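Local coordinates for protein serpin-ZX (Arabidopsis thaliana, PDB 3LE2) that inhibits cysteine proteases such as metacaspase-9 and RD21A by offering its reactive centre loop for cleavage and covalent trapping, thereby restraining programmed cell death, at residues Met17-Ala20 / Lys21-Thr25; Val33-Pro37 / Ala38-Val42; Val214-Asp218 / Gly219-Leu223; Phe288-Ser291 / Asn292-Gly296; Leu297-Thr300 / Ser301-Ser304. All coordinates share one frame; numbering follows the deposited sequence. Where two conformers were deposited one is given.

Interaction 1. Residues Met17-Ala20 / Lys21-Thr25; sequences MNLA and KHVIT
The amide of Asn-18 and the imidazole of His-22, one helical turn apart, stand nearly perpendicular, their planes 84° from each other. Asn-18 OD1 is the part of the amide that comes close, 3.3 Å from His-22 CD2, while the backbone O of Asn-18 approaches the same ring obliquely, so CD2 lies near both oxygens of Asn-18. The asparagine reaches forward because CG lies anti to the backbone N (chi1 -166°), whereas His-22 carries its CG anti to the carbonyl carbon and swings the ring back along the helix. Leu-297 packs against both groups. Another line of the helix is apolar: Leu-19 CD1 meets Val-23 CG2 at 4.1 Å, and compact Ala-20 lets the helix lie close to Phe-35. Beneath these side chains run the i to i+4 backbone bonds, such as Val-23 N to Leu-19 O at 2.9 Å, which set the spacing. In one of its two conformers, Lys-21 bends at chi2 and carries NZ to a salt bridge with Asp-254 of helix 249-258. This end of helix 5-25 is thus amphipathic: Met-17, Leu-19, Ala-20 and Val-23 are buried, as suits apolar residues, and the polar groups lie on the partly exposed side.

Interaction 2. Residues Val33-Pro37 / Ala38-Val42; sequences VIFSP and ASINV
Ser-36 and Ser-39 meet at the start of helix 37-49, where Ser-36 is the N-cap. Its OG accepts from Ser-39 N at 3.2 Å with an N-H...O angle of 162°, occupying an amide that has no preceding turn to bond with. Ser-36 reaches it by setting OG anti to its backbone N (chi1 171°). The hydroxyl of Ser-39 bends back to the same place, its OG 2.7 Å from Ser-36 OG. The Ser-36 carbonyl takes the next amide, Ile-40 N, at 3.0 Å, and Pro-37 O receives Asn-41 N. Proline suits the first helical turn, because its nitrogen has no hydrogen that would need an acceptor there and its ring already fixes a helical phi.

Farther out, Ser-36 OG is also hydrogen-bonded to Leu-383 O, and Ser-36 N to His-329 NE2, so strand 382-388 and strand 326-335 both help position this buried cap. Phe-35, the last residue of strand 33-35, packs its ring against helix 5-25, touching Leu-19. Within the junction itself, Ile-40 CG1 of the new helix comes to the ring edge, near its plane, 4.2 Å from Phe-35 CD2.

Interaction 3. Residues Val214-Asp218 / Gly219-Leu223; sequences VSAYD and GFKVL. With SO4 (sulfate ion), chain B.
Tyr-217 and Phe-220 pair their side chains across the end of a beta hairpin. Their rings are nearly parallel, planes 24° apart, but are slid so far that they barely overlap; what sits over the phenylalanine face is Tyr-217 CB, a CH-pi contact 3.8 Å from the Phe-220 ring centroid. Phe-220 attains this by placing CG between its backbone N and carbonyl carbon (chi1 61°), which folds the ring back over the turn. Val-222, on the same face of the hairpin, adds CG2 at 3.8 Å from Tyr-217 CE2. The opposite face carries Val-214 against Leu-223, with CG2 and CD1 3.7 Å apart, and the aliphatic stem of Lys-221 beside Ala-216.

Between the faces run the backbone bonds of the antiparallel strands, Ser-215 and Val-222 forming a hydrogen-bonded pair. At the tip, Gly-219 adopts a positive phi (101°) at which a beta-carbon would collide with the preceding carbonyl, so glycine suits the place. Asp-218 N gives its hydrogen to O2 of a sulfate ion, probably from the crystallisation liquor, at 2.9 Å.

Strand 236-243 continues the sheet beside strand 220-226. His-266 meets both aromatic rings, and Leu-252 and Lys-255 of helix 249-258 touch Phe-220. Across the other face, Phe-364 of strand 361-365 packs on Val-214 and Leu-223, and Lys-221 NZ bonds to Asp-363 O.

Interaction 4. Residues Phe288-Ser291 / Asn292-Gly296; sequences FDAS and NVLKG
A side-chain cap marks the passage from strand 277-289 into the short helix 291-296. From the helical side, Ala-290 O receives Leu-294 N at 3.1 Å, and Ser-291 O receives Lys-295 N; these are the first helical bonds across the junction. Methyl contacts accompany them: Leu-294 CD1 lies 4.0 Å from Ala-290 CB, and Val-293 CG2 comes to the edge of the Phe-288 ring, 4.2 Å from CE2, the two side chains meeting at about a right angle.

The turn itself is clasped by Asp-289. Its OD1 accepts twice from Ser-291, from the backbone N at 3.0 Å and from OG at 3.1 Å, and both donors reach it from the same face of the carboxylate, well above its plane. Ser-291 can offer both because OG is tucked between its backbone N and carbonyl carbon (chi1 70°), close beside the N-H. The carboxylate is shared further: OD1 also takes Ile-327 N, and OD2 takes Asn-326 ND2, so the cap is tied to the start of strand 326-335. An aspartate suits this place, since two oxygens can serve several donors, and its negative charge would probably be favoured near the positive end of the helix dipole.

Phe-288 and Val-293 lean on helix 5-25 through Val-23 and Leu-19, while the Lys-295 stem packs against Phe-303. The whole is typical of an Asx turn leading from a strand into a helix, with the aspartate capping the N-H of Ser-291.

Interaction 5. Residues Leu297-Thr300 / Ser301-Ser304; sequences LGLT and SPFS
Phe-303 turns the edge of its ring to the backbone of Leu-299, with Leu-299 O in the ring plane 3.2 Å from CE2 and 3.3 Å from CD2. The polarised C-H groups of a ring rim suit a carbonyl oxygen better than the electron-rich face would. On one face, offset toward the rim, lies CB of the neighbouring Pro-302. With CG anti to its carbonyl carbon (chi1 -44°), Phe-303 lies back toward helix 291-296, where Ser-291 and Leu-294 touch it. Leu-299 sends its side chain elsewhere: it and Pro-302 cross at about a right angle, Leu-299 CD1 4.1 Å from Pro-302 CD, and Leu-44 and Gln-58 lie beside it.

The backbone makes a short 3-10 turn here. Phe-303 N donates to Thr-300 O at 3.1 Å, though the donor stands 46° above the carbonyl plane. Pro-302, which has no N-H, fits within this turn, and its ring rests on Ile-47 and Ile-59. Upstream, Gly-298 at positive phi (88°) is the C-prime residue of the Schellman motif that ends helix 291-296, and Leu-299 is the centre of an inverse gamma turn closed by a weak bond from Thr-300 N to Gly-298 O.

Ser-304 OG bonds to Glu-306 N as the chain moves on. With one bent hydrogen bond spanning the two halves, the turn probably owes its shape largely to Pro-302 and the packing of Phe-303 and Leu-299.

How the interactions relate
Interactions 1, 2 and 4 meet around Phe-35, where Phe-288 CE1 approaches Phe-35 CB at 3.7 Å; interactions 1 and 2 also touch through Ile-24 and Val-33. Interaction 2 is the most central and buried; interactions 1 and 4 are partly buried, each with a polar side. Interaction 5 directly continues interaction 4, whose helix it terminates, and Leu-297 bridges it to helix 5-25. Interaction 3 stands apart on another part of the fold, its centre about 36 Å from that of interaction 5. Serine caps the buried helix start and aspartate the more peripheral one, whereas the hairpin relies on paired strands and aromatic packing, with glycine at its exposed tip.

Interaction 1. Residues Met17-Ala20 / Lys21-Thr25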
loop_
_atom_site.group_PDB
_atom_site.type_symbol
_atom_site.label_atom_id
_atom_site.label_comp_id
_atom_site.label_asym_id
_atom_site.label_seq_id
_atom_site.Cartn_x
_atom_site.Cartn_y
_atom_site.Cartn_z
ATOM N N MET A 17 -2.893 -9.321 1.254
ATOM C CA MET A 17 -1.880 -9.862 2.165
ATOM C C MET A 17 -1.098 -10.987 1.503
ATOM O O MET A 17 0.104 -11.133 1.717
ATOM C CB MET A 17 -2.508 -10.361 3.465
ATOM C CG MET A 17 -3.161 -9.271 4.303
ATOM S SD MET A 17 -2.063 -7.902 4.706
ATOM C CE MET A 17 -0.833 -8.693 5.704
ATOM N N ASN A 18 -1.778 -11.791 0.695
ATOM C CA ASN A 18 -1.080 -12.841 -0.030
ATOM C C ASN A 18 -0.160 -12.233 -1.103
ATOM O O ASN A 18 0.963 -12.683 -1.309
ATOM C CB ASN A 18 -2.081 -13.835 -0.638
ATOM C CG ASN A 18 -1.417 -15.114 -1.110
ATOM O OD1 ASN A 18 -0.334 -15.484 -0.645
ATOM N ND2 ASN A 18 -2.056 -15.793 -2.042
ATOM N N LEU A 19 -0.641 -11.198 -1.780
ATOM C CA LEU A 19 0.211 -10.435 -2.684
ATOM C C LEU A 19 1.451 -9.954 -1.926
ATOM O O LEU A 19 2.576 -10.151 -2.384
ATOM C CB LEU A 19 -0.562 -9.266 -3.312
ATOM C CG LEU A 19 0.257 -8.258 -4.137
ATOM C CD1 LEU A 19 0.977 -8.944 -5.263
ATOM C CD2 LEU A 19 -0.629 -7.136 -4.675
ATOM N N ALA A 20 1.257 -9.361 -0.750
ATOM C CA ALA A 20 2.399 -8.923 0.060
ATOM C C ALA A 20 3.358 -10.074 0.368
ATOM O O ALA A 20 4.572 -9.895 0.381
ATOM C CB ALA A 20 1.930 -8.258 1.346
ATOM N N LYS A 21 2.807 -11.256 0.626
ATOM C CA LYS A 21 3.620 -12.444 0.880
ATOM C C LYS A 21 4.475 -12.748 -0.338
ATOM O O LYS A 21 5.682 -12.965 -0.222
ATOM C CB LYS A 21 2.730 -13.650 1.213
ATOM C CG LYS A 21 3.473 -14.971 1.472
ATOM C CD LYS A 21 4.200 -14.985 2.816
ATOM C CE LYS A 21 4.794 -16.361 3.116
ATOM N NZ LYS A 21 5.509 -16.440 4.430
ATOM N N HIS A 22 3.849 -12.762 -1.510
ATOM C CA HIS A 22 4.582 -13.044 -2.747
ATOM C C HIS A 22 5.632 -11.983 -3.078
ATOM O O HIS A 22 6.690 -12.317 -3.578
ATOM C CB HIS A 22 3.631 -13.237 -3.927
ATOM C CG HIS A 22 2.848 -14.512 -3.865
ATOM N ND1 HIS A 22 2.786 -15.400 -4.919
ATOM C CD2 HIS A 22 2.099 -15.053 -2.874
ATOM C CE1 HIS A 22 2.025 -16.429 -4.581
ATOM N NE2 HIS A 22 1.598 -16.245 -3.343
ATOM N N VAL A 23 5.338 -10.711 -2.823
ATOM C CA VAL A 23 6.343 -9.670 -3.030
ATOM C C VAL A 23 7.541 -9.909 -2.117
ATOM O O VAL A 23 8.687 -9.902 -2.561
ATOM C CB VAL A 23 5.798 -8.264 -2.771
ATOM C CG1 VAL A 23 6.944 -7.241 -2.792
ATOM C CG2 VAL A 23 4.706 -7.910 -3.779
ATOM N N ILE A 24 7.273 -10.149 -0.841
ATOM C CA ILE A 24 8.339 -10.431 0.106
ATOM C C ILE A 24 9.200 -11.616 -0.324
ATOM O O ILE A 24 10.398 -11.657 -0.045
ATOM C CB ILE A 24 7.775 -10.640 1.527
ATOM C CG1 ILE A 24 7.157 -9.325 2.016
ATOM C CG2 ILE A 24 8.871 -11.101 2.493
ATOM C CD1 ILE A 24 6.261 -9.460 3.231
ATOM N N THR A 25 8.599 -12.582 -1.005
ATOM C CA THR A 25 9.340 -13.759 -1.457
ATOM C C THR A 25 10.414 -13.381 -2.484
ATOM O O THR A 25 11.443 -14.034 -2.573
ATOM C CB THR A 25 8.396 -14.846 -2.033
ATOM O OG1 THR A 25 7.629 -15.419 -0.970
ATOM C CG2 THR A 25 9.180 -15.956 -2.695
#

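Interaction 2. Residues Val33-Pro37 / Ala38-Val42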
loop_
_atom_site.group_PDB
_atom_site.type_symbol
_atom_site.label_atom_id
_atom_site.label_comp_id
_atom_site.label_asym_id
_atom_site.label_seq_id
_atom_site.Cartn_x
_atom_site.Cartn_y
_atom_site.Cartn_z
ATOM N N VAL A 33 9.953 -3.829 2.788
ATOM C CA VAL A 33 8.957 -3.724 1.727
ATOM C C VAL A 33 7.873 -2.704 2.108
ATOM O O VAL A 33 7.466 -2.635 3.266
ATOM C CB VAL A 33 8.242 -5.078 1.487
ATOM C CG1 VAL A 33 7.106 -4.907 0.471
ATOM C CG2 VAL A 33 9.211 -6.138 1.045
ATOM N N ILE A 34 7.411 -1.917 1.142
ATOM C CA ILE A 34 6.187 -1.121 1.312
ATOM C C ILE A 34 5.547 -1.006 -0.066
ATOM O O ILE A 34 6.250 -0.767 -1.038
ATOM C CB ILE A 34 6.458 0.289 1.889
ATOM C CG1 ILE A 34 5.149 0.997 2.243
ATOM C CG2 ILE A 34 7.269 1.141 0.915
ATOM C CD1 ILE A 34 4.430 0.406 3.451
ATOM N N PHE A 35 4.231 -1.214 -0.162
ATOM C CA PHE A 35 3.532 -1.020 -1.436
ATOM C C PHE A 35 2.055 -0.739 -1.207
ATOM O O PHE A 35 1.532 -1.034 -0.152
ATOM C CB PHE A 35 3.701 -2.241 -2.344
ATOM C CG PHE A 35 2.831 -3.411 -1.957
ATOM C CD1 PHE A 35 3.222 -4.277 -0.951
ATOM C CD2 PHE A 35 1.633 -3.642 -2.607
ATOM C CE1 PHE A 35 2.423 -5.370 -0.581
ATOM C CE2 PHE A 35 0.822 -4.720 -2.252
ATOM C CZ PHE A 35 1.215 -5.589 -1.234
ATOM N N SER A 36 1.384 -0.173 -2.203
ATOM C CA SER A 36 -0.025 0.153 -2.067
ATOM C C SER A 36 -0.930 -0.793 -2.864
ATOM O O SER A 36 -1.005 -0.709 -4.090
ATOM C CB SER A 36 -0.278 1.603 -2.496
ATOM O OG SER A 36 -1.664 1.874 -2.554
ATOM N N PRO A 37 -1.627 -1.696 -2.162
ATOM C CA PRO A 37 -2.552 -2.653 -2.784
ATOM C C PRO A 37 -3.694 -1.928 -3.498
ATOM O O PRO A 37 -4.123 -2.351 -4.564
ATOM C CB PRO A 37 -3.111 -3.440 -1.585
ATOM C CG PRO A 37 -2.166 -3.189 -0.466
ATOM C CD PRO A 37 -1.565 -1.842 -0.699
ATOM N N ALA A 38 -4.186 -0.849 -2.900
ATOM C CA ALA A 38 -5.198 -0.017 -3.525
ATOM C C ALA A 38 -4.757 0.473 -4.892
ATOM O O ALA A 38 -5.509 0.367 -5.859
ATOM C CB ALA A 38 -5.535 1.161 -2.632
ATOM N N SER A 39 -3.536 1.005 -4.975
ATOM C CA SER A 39 -2.988 1.481 -6.246
ATOM C C SER A 39 -2.804 0.350 -7.247
ATOM O O SER A 39 -3.020 0.524 -8.450
ATOM C CB SER A 39 -1.635 2.167 -6.034
ATOM O OG SER A 39 -1.721 3.096 -4.978
ATOM N N ILE A 40 -2.363 -0.802 -6.765
ATOM C CA ILE A 40 -2.199 -1.934 -7.661
ATOM C C ILE A 40 -3.561 -2.288 -8.245
ATOM O O ILE A 40 -3.696 -2.530 -9.448
ATOM C CB ILE A 40 -1.658 -3.175 -6.927
ATOM C CG1 ILE A 40 -0.283 -2.895 -6.316
ATOM C CG2 ILE A 40 -1.580 -4.361 -7.894
ATOM C CD1 ILE A 40 0.776 -2.712 -7.347
ATOM N N ASN A 41 -4.566 -2.328 -7.376
ATOM C CA ASN A 41 -5.916 -2.731 -7.775
ATOM C C ASN A 41 -6.574 -1.702 -8.682
ATOM O O ASN A 41 -7.412 -2.055 -9.517
ATOM C CB ASN A 41 -6.788 -3.043 -6.548
ATOM C CG ASN A 41 -6.374 -4.341 -5.863
ATOM O OD1 ASN A 41 -5.551 -5.093 -6.391
ATOM N ND2 ASN A 41 -6.942 -4.612 -4.699
ATOM N N VAL A 42 -6.172 -0.439 -8.523
ATOM C CA VAL A 42 -6.561 0.628 -9.455
ATOM C C VAL A 42 -6.026 0.369 -10.874
ATOM O O VAL A 42 -6.736 0.562 -11.857
ATOM C CB VAL A 42 -6.066 1.999 -8.987
ATOM C CG1 VAL A 42 -6.054 2.984 -10.156
ATOM C CG2 VAL A 42 -6.918 2.524 -7.838
#

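Interaction 3. Residues Val214-Asp218 / Gly219-Leu223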
loop_
_atom_site.group_PDB
_atom_site.type_symbol
_atom_site.label_atom_id
_atom_site.label_comp_id
_atom_site.label_asym_id
_atom_site.label_seq_id
_atom_site.Cartn_x
_atom_site.Cartn_y
_atom_site.Cartn_z
ATOM N N VAL A 214 -3.229 -1.328 21.962
ATOM C CA VAL A 214 -2.547 -2.604 21.776
ATOM C C VAL A 214 -3.431 -3.787 22.203
ATOM O O VAL A 214 -4.042 -3.754 23.272
ATOM C CB VAL A 214 -1.225 -2.650 22.562
ATOM C CG1 VAL A 214 -0.477 -3.951 22.288
ATOM C CG2 VAL A 214 -0.359 -1.452 22.212
ATOM N N SER A 215 -3.507 -4.813 21.357
ATOM C CA SER A 215 -4.136 -6.081 21.725
ATOM C C SER A 215 -3.128 -7.219 21.539
ATOM O O SER A 215 -2.332 -7.211 20.599
ATOM C CB SER A 215 -5.382 -6.374 20.874
ATOM O OG SER A 215 -6.405 -5.414 21.054
ATOM N N ALA A 216 -3.185 -8.202 22.431
ATOM C CA ALA A 216 -2.386 -9.404 22.299
ATOM C C ALA A 216 -3.244 -10.568 21.829
ATOM O O ALA A 216 -4.409 -10.699 22.198
ATOM C CB ALA A 216 -1.703 -9.740 23.622
ATOM N N TYR A 217 -2.645 -11.408 21.003
ATOM C CA TYR A 217 -3.294 -12.575 20.468
ATOM C C TYR A 217 -2.353 -13.780 20.636
ATOM O O TYR A 217 -1.274 -13.667 21.214
ATOM C CB TYR A 217 -3.632 -12.340 18.994
ATOM C CG TYR A 217 -4.516 -11.134 18.769
ATOM C CD1 TYR A 217 -5.898 -11.225 18.910
ATOM C CD2 TYR A 217 -3.976 -9.908 18.421
ATOM C CE1 TYR A 217 -6.712 -10.129 18.706
ATOM C CE2 TYR A 217 -4.783 -8.802 18.222
ATOM C CZ TYR A 217 -6.154 -8.916 18.364
ATOM O OH TYR A 217 -6.974 -7.821 18.162
ATOM N N ASP A 218 -2.768 -14.936 20.139
ATOM C CA ASP A 218 -1.962 -16.129 20.263
ATOM C C ASP A 218 -0.768 -16.048 19.296
ATOM O O ASP A 218 -0.908 -16.284 18.097
ATOM C CB ASP A 218 -2.837 -17.361 19.985
ATOM C CG ASP A 218 -2.099 -18.675 20.205
ATOM O OD1 ASP A 218 -0.939 -18.632 20.671
ATOM O OD2 ASP A 218 -2.689 -19.743 19.913
ATOM N N GLY A 219 0.394 -15.679 19.821
ATOM C CA GLY A 219 1.616 -15.654 19.036
ATOM C C GLY A 219 2.082 -14.296 18.535
ATOM O O GLY A 219 3.155 -14.192 17.928
ATOM N N PHE A 220 1.282 -13.257 18.765
ATOM C CA PHE A 220 1.614 -11.928 18.262
ATOM C C PHE A 220 0.839 -10.836 18.957
ATOM O O PHE A 220 -0.072 -11.101 19.728
ATOM C CB PHE A 220 1.364 -11.833 16.757
ATOM C CG PHE A 220 -0.067 -12.072 16.358
ATOM C CD1 PHE A 220 -0.567 -13.368 16.238
ATOM C CD2 PHE A 220 -0.918 -11.004 16.091
ATOM C CE1 PHE A 220 -1.893 -13.588 15.860
ATOM C CE2 PHE A 220 -2.254 -11.224 15.719
ATOM C CZ PHE A 220 -2.728 -12.512 15.595
ATOM N N LYS A 221 1.218 -9.598 18.676
ATOM C CA LYS A 221 0.497 -8.447 19.178
ATOM C C LYS A 221 0.235 -7.451 18.061
ATOM O O LYS A 221 0.910 -7.463 17.028
ATOM C CB LYS A 221 1.274 -7.789 20.300
ATOM C CG LYS A 221 1.400 -8.652 21.534
ATOM C CD LYS A 221 2.435 -8.061 22.472
ATOM C CE LYS A 221 2.891 -9.080 23.483
ATOM N NZ LYS A 221 3.831 -8.447 24.445
ATOM N N VAL A 222 -0.769 -6.604 18.259
ATOM C CA VAL A 222 -1.054 -5.548 17.303
ATOM C C VAL A 222 -1.127 -4.181 17.972
ATOM O O VAL A 222 -1.750 -4.025 19.029
ATOM C CB VAL A 222 -2.350 -5.803 16.535
ATOM C CG1 VAL A 222 -2.575 -4.692 15.506
ATOM C CG2 VAL A 222 -2.294 -7.166 15.860
ATOM N N LEU A 223 -0.459 -3.205 17.358
ATOM C CA LEU A 223 -0.504 -1.820 17.818
ATOM C C LEU A 223 -1.131 -0.956 16.733
ATOM O O LEU A 223 -0.795 -1.097 15.564
ATOM C CB LEU A 223 0.896 -1.310 18.143
ATOM C CG LEU A 223 1.047 0.215 18.187
ATOM C CD1 LEU A 223 0.399 0.810 19.422
ATOM C CD2 LEU A 223 2.516 0.594 18.118
HETATM S S SO4 B . -6.241 -15.668 19.492
HETATM O O1 SO4 B . -7.459 -15.448 18.710
HETATM O O2 SO4 B . -5.080 -15.571 18.591
HETATM O O3 SO4 B . -6.093 -14.672 20.561
HETATM O O4 SO4 B . -6.360 -16.998 20.102
#

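Interaction 4. Residues Phe288-Ser291 / Asn292-Gly296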
loop_
_atom_site.group_PDB
_atom_site.type_symbol
_atom_site.label_atom_id
_atom_site.label_comp_id
_atom_site.label_asym_id
_atom_site.label_seq_id
_atom_site.Cartn_x
_atom_site.Cartn_y
_atom_site.Cartn_z
ATOM N N PHE A 288 8.671 -1.768 -7.489
ATOM C CA PHE A 288 8.763 -3.041 -8.165
ATOM C C PHE A 288 7.857 -3.053 -9.368
ATOM O O PHE A 288 6.957 -2.214 -9.496
ATOM C CB PHE A 288 8.473 -4.202 -7.195
ATOM C CG PHE A 288 7.017 -4.341 -6.792
ATOM C CD1 PHE A 288 6.421 -3.439 -5.921
ATOM C CD2 PHE A 288 6.254 -5.399 -7.269
ATOM C CE1 PHE A 288 5.080 -3.579 -5.539
ATOM C CE2 PHE A 288 4.917 -5.548 -6.897
ATOM C CZ PHE A 288 4.327 -4.632 -6.033
ATOM N N ASP A 289 8.132 -3.987 -10.267
ATOM C CA ASP A 289 7.251 -4.277 -11.385
ATOM C C ASP A 289 6.313 -5.395 -10.930
ATOM O O ASP A 289 6.749 -6.525 -10.709
ATOM C CB ASP A 289 8.085 -4.728 -12.586
ATOM C CG ASP A 289 7.231 -5.072 -13.801
ATOM O OD1 ASP A 289 5.984 -5.140 -13.674
ATOM O OD2 ASP A 289 7.817 -5.277 -14.888
ATOM N N ALA A 290 5.032 -5.084 -10.777
ATOM C CA ALA A 290 4.081 -6.050 -10.200
ATOM C C ALA A 290 3.815 -7.257 -11.089
ATOM O O ALA A 290 3.223 -8.233 -10.647
ATOM C CB ALA A 290 2.757 -5.363 -9.860
ATOM N N SER A 291 4.241 -7.180 -12.347
ATOM C CA SER A 291 3.781 -8.127 -13.357
ATOM C C SER A 291 4.080 -9.584 -12.976
ATOM O O SER A 291 3.205 -10.451 -13.067
ATOM C CB SER A 291 4.327 -7.767 -14.749
ATOM O OG SER A 291 5.713 -7.997 -14.823
ATOM N N ASN A 292 5.296 -9.840 -12.512
ATOM C CA ASN A 292 5.680 -11.193 -12.126
ATOM C C ASN A 292 4.992 -11.760 -10.878
ATOM O O ASN A 292 4.536 -12.901 -10.907
ATOM C CB ASN A 292 7.201 -11.328 -12.015
ATOM C CG ASN A 292 7.888 -11.476 -13.383
ATOM O OD1 ASN A 292 7.234 -11.591 -14.432
ATOM N ND2 ASN A 292 9.219 -11.474 -13.368
ATOM N N VAL A 293 4.907 -11.002 -9.784
ATOM C CA VAL A 293 4.253 -11.565 -8.603
ATOM C C VAL A 293 2.793 -11.843 -8.890
ATOM O O VAL A 293 2.243 -12.806 -8.371
ATOM C CB VAL A 293 4.323 -10.695 -7.320
ATOM C CG1 VAL A 293 5.749 -10.416 -6.931
ATOM C CG2 VAL A 293 3.525 -9.425 -7.488
ATOM N N LEU A 294 2.167 -10.996 -9.706
ATOM C CA LEU A 294 0.765 -11.190 -10.041
ATOM C C LEU A 294 0.573 -12.472 -10.845
ATOM O O LEU A 294 -0.324 -13.253 -10.544
ATOM C CB LEU A 294 0.193 -9.991 -10.778
ATOM C CG LEU A 294 -0.109 -8.773 -9.908
ATOM C CD1 LEU A 294 -0.379 -7.585 -10.810
ATOM C CD2 LEU A 294 -1.287 -9.023 -8.967
ATOM N N LYS A 295 1.416 -12.690 -11.856
ATOM C CA LYS A 295 1.418 -13.961 -12.580
ATOM C C LYS A 295 1.550 -15.125 -11.602
ATOM O O LYS A 295 0.879 -16.150 -11.737
ATOM C CB LYS A 295 2.540 -13.993 -13.623
ATOM C CG LYS A 295 2.162 -13.283 -14.906
ATOM C CD LYS A 295 3.362 -12.771 -15.663
ATOM C CE LYS A 295 4.217 -13.886 -16.183
ATOM N NZ LYS A 295 5.261 -13.313 -17.079
ATOM N N GLY A 296 2.406 -14.942 -10.605
ATOM C CA GLY A 296 2.581 -15.923 -9.550
ATOM C C GLY A 296 1.303 -16.267 -8.809
ATOM O O GLY A 296 1.087 -17.424 -8.465
#

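Interaction 5. Residues Leu297-Thr300 / Ser301-Ser304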
loop_
_atom_site.group_PDB
_atom_site.type_symbol
_atom_site.label_atom_id
_atom_site.label_comp_id
_atom_site.label_asym_id
_atom_site.label_seq_id
_atom_site.Cartn_x
_atom_site.Cartn_y
_atom_site.Cartn_z
ATOM N N LEU A 297 0.460 -15.268 -8.550
ATOM C CA LEU A 297 -0.838 -15.498 -7.902
ATOM C C LEU A 297 -1.882 -15.984 -8.893
ATOM O O LEU A 297 -3.073 -16.022 -8.579
ATOM C CB LEU A 297 -1.354 -14.220 -7.238
ATOM C CG LEU A 297 -0.509 -13.703 -6.078
ATOM C CD1 LEU A 297 -0.616 -12.197 -5.964
ATOM C CD2 LEU A 297 -0.936 -14.393 -4.798
ATOM N N GLY A 298 -1.440 -16.319 -10.102
ATOM C CA GLY A 298 -2.331 -16.843 -11.118
ATOM C C GLY A 298 -3.031 -15.820 -11.994
ATOM O O GLY A 298 -3.845 -16.192 -12.841
ATOM N N LEU A 299 -2.729 -14.535 -11.802
ATOM C CA LEU A 299 -3.300 -13.496 -12.659
ATOM C C LEU A 299 -2.405 -13.348 -13.868
ATOM O O LEU A 299 -1.655 -12.383 -13.987
ATOM C CB LEU A 299 -3.466 -12.160 -11.919
ATOM C CG LEU A 299 -4.336 -11.122 -12.645
ATOM C CD1 LEU A 299 -5.649 -11.735 -13.105
ATOM C CD2 LEU A 299 -4.599 -9.902 -11.782
ATOM N N THR A 300 -2.504 -14.331 -14.761
ATOM C CA THR A 300 -1.589 -14.497 -15.887
ATOM C C THR A 300 -2.095 -13.866 -17.177
ATOM O O THR A 300 -1.299 -13.457 -18.013
ATOM C CB THR A 300 -1.355 -15.996 -16.166
ATOM O OG1 THR A 300 -2.584 -16.716 -15.957
ATOM C CG2 THR A 300 -0.283 -16.558 -15.246
ATOM N N SER A 301 -3.415 -13.796 -17.343
ATOM C CA SER A 301 -3.985 -13.419 -18.643
ATOM C C SER A 301 -3.645 -12.006 -19.148
ATOM O O SER A 301 -3.416 -11.814 -20.344
ATOM C CB SER A 301 -5.500 -13.657 -18.694
ATOM O OG SER A 301 -6.205 -12.677 -17.953
ATOM N N PRO A 302 -3.626 -11.011 -18.252
ATOM C CA PRO A 302 -3.259 -9.664 -18.717
ATOM C C PRO A 302 -1.863 -9.577 -19.334
ATOM O O PRO A 302 -1.633 -8.687 -20.145
ATOM C CB PRO A 302 -3.331 -8.829 -17.441
ATOM C CG PRO A 302 -4.341 -9.580 -16.574
ATOM C CD PRO A 302 -4.048 -11.018 -16.840
ATOM N N PHE A 303 -0.967 -10.495 -18.971
ATOM C CA PHE A 303 0.433 -10.462 -19.404
ATOM C C PHE A 303 0.774 -11.491 -20.484
ATOM O O PHE A 303 1.934 -11.655 -20.854
ATOM C CB PHE A 303 1.340 -10.654 -18.185
ATOM C CG PHE A 303 0.897 -9.854 -17.006
ATOM C CD1 PHE A 303 1.274 -8.522 -16.876
ATOM C CD2 PHE A 303 0.051 -10.407 -16.058
ATOM C CE1 PHE A 303 0.833 -7.760 -15.802
ATOM C CE2 PHE A 303 -0.393 -9.655 -14.980
ATOM C CZ PHE A 303 -0.001 -8.323 -14.854
ATOM N N SER A 304 -0.245 -12.181 -20.983
ATOM C CA SER A 304 -0.057 -13.185 -22.019
ATOM C C SER A 304 -0.680 -12.701 -23.316
ATOM O O SER A 304 -1.724 -12.048 -23.307
ATOM C CB SER A 304 -0.699 -14.510 -21.602
ATOM O OG SER A 304 -0.713 -15.429 -22.679
#